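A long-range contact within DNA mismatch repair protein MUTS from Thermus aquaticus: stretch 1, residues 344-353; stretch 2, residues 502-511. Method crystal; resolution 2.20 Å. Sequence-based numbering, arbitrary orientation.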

# COMPACT_ATOMS: atom_id res chain seq x y z
N ALA C 344 3.02 -28.22 18.66
CA ALA C 344 3.78 -28.86 17.59
C ALA C 344 2.90 -29.74 16.69
O ALA C 344 2.13 -30.58 17.17
CB ALA C 344 4.90 -29.69 18.18
N SER C 345 3.05 -29.54 15.39
CA SER C 345 2.29 -30.25 14.36
C SER C 345 3.04 -31.43 13.76
O SER C 345 4.25 -31.57 13.92
CB SER C 345 1.95 -29.29 13.22
OG SER C 345 3.12 -29.01 12.47
N PRO C 346 2.32 -32.31 13.05
CA PRO C 346 3.06 -33.42 12.46
C PRO C 346 4.09 -32.88 11.48
O PRO C 346 5.11 -33.50 11.22
CB PRO C 346 1.96 -34.27 11.81
CG PRO C 346 0.75 -33.37 11.77
CD PRO C 346 0.87 -32.53 12.98
N LYS C 347 3.82 -31.69 10.94
CA LYS C 347 4.74 -31.05 10.01
C LYS C 347 6.01 -30.63 10.77
O LYS C 347 7.13 -30.77 10.28
CB LYS C 347 4.08 -29.82 9.40
CG LYS C 347 4.75 -29.34 8.13
CD LYS C 347 4.34 -30.25 6.96
CE LYS C 347 2.83 -30.15 6.69
NZ LYS C 347 2.42 -30.96 5.50
N ASP C 348 5.82 -30.12 11.99
CA ASP C 348 6.96 -29.70 12.79
C ASP C 348 7.86 -30.90 13.07
O ASP C 348 9.08 -30.77 13.03
CB ASP C 348 6.51 -29.06 14.10
CG ASP C 348 5.83 -27.72 13.88
OD1 ASP C 348 6.35 -26.92 13.09
OD2 ASP C 348 4.77 -27.47 14.50
N LEU C 349 7.27 -32.06 13.36
CA LEU C 349 8.07 -33.25 13.65
C LEU C 349 8.87 -33.71 12.43
O LEU C 349 9.97 -34.25 12.56
CB LEU C 349 7.19 -34.40 14.15
CG LEU C 349 6.43 -34.14 15.46
CD1 LEU C 349 5.59 -35.35 15.82
CD2 LEU C 349 7.41 -33.83 16.59
N GLY C 350 8.32 -33.50 11.23
CA GLY C 350 9.02 -33.89 10.03
C GLY C 350 10.25 -33.00 9.90
O GLY C 350 11.37 -33.48 9.71
N ALA C 351 10.03 -31.70 10.03
CA ALA C 351 11.12 -30.74 9.95
C ALA C 351 12.14 -31.04 11.05
O ALA C 351 13.35 -30.95 10.83
CB ALA C 351 10.58 -29.31 10.09
N LEU C 352 11.66 -31.41 12.23
CA LEU C 352 12.54 -31.73 13.34
C LEU C 352 13.45 -32.90 12.99
O LEU C 352 14.66 -32.83 13.17
CB LEU C 352 11.73 -32.06 14.61
CG LEU C 352 12.54 -32.55 15.82
CD1 LEU C 352 13.68 -31.59 16.13
CD2 LEU C 352 11.62 -32.71 17.02
N ARG C 353 12.86 -33.98 12.48
CA ARG C 353 13.64 -35.16 12.08
C ARG C 353 14.68 -34.79 11.03
O ARG C 353 15.83 -35.20 11.11
CB ARG C 353 12.72 -36.25 11.52
CG ARG C 353 13.46 -37.46 10.98
CD ARG C 353 12.51 -38.41 10.27
NE ARG C 353 11.88 -37.76 9.14
CZ ARG C 353 10.85 -38.27 8.47
NH1 ARG C 353 10.32 -39.43 8.82
NH2 ARG C 353 10.33 -37.60 7.44
N VAL C 502 -0.88 -42.00 18.70
CA VAL C 502 0.53 -42.26 18.42
C VAL C 502 1.27 -40.96 18.11
O VAL C 502 2.39 -40.77 18.55
CB VAL C 502 0.69 -43.25 17.25
CG1 VAL C 502 2.17 -43.43 16.93
CG2 VAL C 502 0.06 -44.59 17.62
N PHE C 503 0.63 -40.08 17.34
CA PHE C 503 1.25 -38.80 17.02
C PHE C 503 1.58 -38.08 18.31
O PHE C 503 2.71 -37.61 18.50
CB PHE C 503 0.31 -37.93 16.19
CG PHE C 503 0.72 -36.48 16.14
CD1 PHE C 503 1.89 -36.10 15.49
CD2 PHE C 503 -0.02 -35.51 16.81
CE1 PHE C 503 2.31 -34.77 15.50
CE2 PHE C 503 0.40 -34.18 16.82
CZ PHE C 503 1.57 -33.81 16.17
N LEU C 504 0.60 -37.99 19.21
CA LEU C 504 0.79 -37.32 20.50
C LEU C 504 1.90 -37.96 21.33
O LEU C 504 2.68 -37.26 21.96
CB LEU C 504 -0.52 -37.31 21.29
CG LEU C 504 -1.59 -36.42 20.65
CD1 LEU C 504 -2.88 -36.45 21.46
CD2 LEU C 504 -1.06 -34.99 20.55
N GLU C 505 1.97 -39.29 21.32
CA GLU C 505 3.00 -40.00 22.08
C GLU C 505 4.37 -39.66 21.51
O GLU C 505 5.31 -39.37 22.25
CB GLU C 505 2.75 -41.52 22.01
CG GLU C 505 1.38 -41.96 22.59
CD GLU C 505 1.06 -43.45 22.38
OE1 GLU C 505 1.78 -44.14 21.61
OE2 GLU C 505 0.06 -43.93 22.98
N VAL C 506 4.49 -39.68 20.19
CA VAL C 506 5.75 -39.36 19.52
C VAL C 506 6.11 -37.89 19.78
O VAL C 506 7.27 -37.56 20.01
CB VAL C 506 5.65 -39.61 18.00
CG1 VAL C 506 6.96 -39.26 17.31
CG2 VAL C 506 5.30 -41.07 17.74
N ARG C 507 5.11 -37.02 19.74
CA ARG C 507 5.32 -35.60 19.97
C ARG C 507 5.88 -35.39 21.37
O ARG C 507 6.82 -34.62 21.57
CB ARG C 507 4.00 -34.85 19.82
CG ARG C 507 4.10 -33.36 20.09
CD ARG C 507 2.83 -32.88 20.77
NE ARG C 507 1.97 -32.10 19.89
CZ ARG C 507 0.74 -31.72 20.22
NH1 ARG C 507 0.23 -32.04 21.40
NH2 ARG C 507 0.03 -30.99 19.37
N GLU C 508 5.30 -36.09 22.34
CA GLU C 508 5.76 -36.00 23.73
C GLU C 508 7.22 -36.44 23.83
O GLU C 508 7.98 -35.89 24.63
CB GLU C 508 4.87 -36.87 24.62
CG GLU C 508 5.20 -36.80 26.10
CD GLU C 508 5.03 -35.41 26.68
OE1 GLU C 508 4.03 -34.74 26.35
OE2 GLU C 508 5.91 -34.98 27.46
N ARG C 509 7.62 -37.43 23.04
CA ARG C 509 9.00 -37.90 23.04
C ARG C 509 9.91 -36.75 22.62
O ARG C 509 11.00 -36.56 23.17
CB ARG C 509 9.18 -39.07 22.06
CG ARG C 509 8.53 -40.40 22.46
CD ARG C 509 9.45 -41.26 23.33
NE ARG C 509 9.67 -40.67 24.65
CZ ARG C 509 10.77 -40.85 25.39
NH1 ARG C 509 11.76 -41.61 24.93
NH2 ARG C 509 10.88 -40.26 26.57
N ALA C 510 9.46 -35.99 21.63
CA ALA C 510 10.22 -34.85 21.12
C ALA C 510 10.23 -33.73 22.14
O ALA C 510 11.26 -33.10 22.38
CB ALA C 510 9.62 -34.35 19.80
N LYS C 511 9.07 -33.49 22.74
CA LYS C 511 8.93 -32.43 23.73
C LYS C 511 9.91 -32.57 24.90
O LYS C 511 10.40 -31.58 25.44
CB LYS C 511 7.49 -32.39 24.24
CG LYS C 511 7.23 -31.34 25.29
CD LYS C 511 5.78 -31.36 25.77
CE LYS C 511 5.57 -30.40 26.94
NZ LYS C 511 4.13 -30.26 27.32

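The polar link across this contact is made by one backbone oxygen held by two nitrogens of a single arginine. A344 O lies just outside the helix that starts at P346, and R507 reaches it with both NE and NH2: each of these R507 nitrogens donates a hydrogen bond to A344 O over 3.1 Å, with N-H...O angles of 148° and 149°. The carbonyl sits at the edge of the guanidinium, near its plane, where two neighbouring N-H groups can converge on one acceptor. R507 starts sideways to the other stretch, yet its end comes nearer; chi1 is t, while chi2 (-145°) and chi3 (-106°) lie between wells. A long, flexible side chain suits this place because it can leave its own helix and still present a flat, doubly donating group to a main-chain atom.

Most of the remaining contact is apolar. The two helices run at 47° to one another, with axes 10.9 Å apart at closest approach; P346 CA lies nearest F503 CA, and L349 CA nearest R507 CA, each pair 7.3 Å apart. F503, with chi1 t, points toward the first stretch and brings CE1 and CZ of its ring up to the start of the helix. F503 CZ is 3.5 Å from P346 CD and 3.4 Å from A344 O, which meets the ring at its edge, near its plane. Proline fits here: at the first turn its missing N-H costs no helical hydrogen bond, and its compact ring offers carbon to the aromatic.

L349 is the hub, equal to F503 in area covered by the opposing stretch, 75 Å² each. In its m,t rotamer L349 sends CD1 to within 3.3 Å of F503 CE1 and to 4.4 Å from V506 CG1, while L349 CD2 lies 3.9 Å from A510 CB. One turn later, L352 brings CD2 to 3.8 Å from the same A510 CB. The small alanine thus offers one methyl to two leucines, and the spacing L349, L352 against F503, V506, A510 follows the helical repeat. In all, 346 Å² is buried between the stretches.

The start of the first helix is secured from within. S345, whose CB points away from the partner, caps it: S345 OG accepts from D348 N at 3.0 Å, and S345 N returns a bond to D348 OD2 at 2.8 Å. This reciprocal box braces the turn directly after A344. The rule is a braced helix start, an arginine clamp before it and a leucine-centred seam beyond.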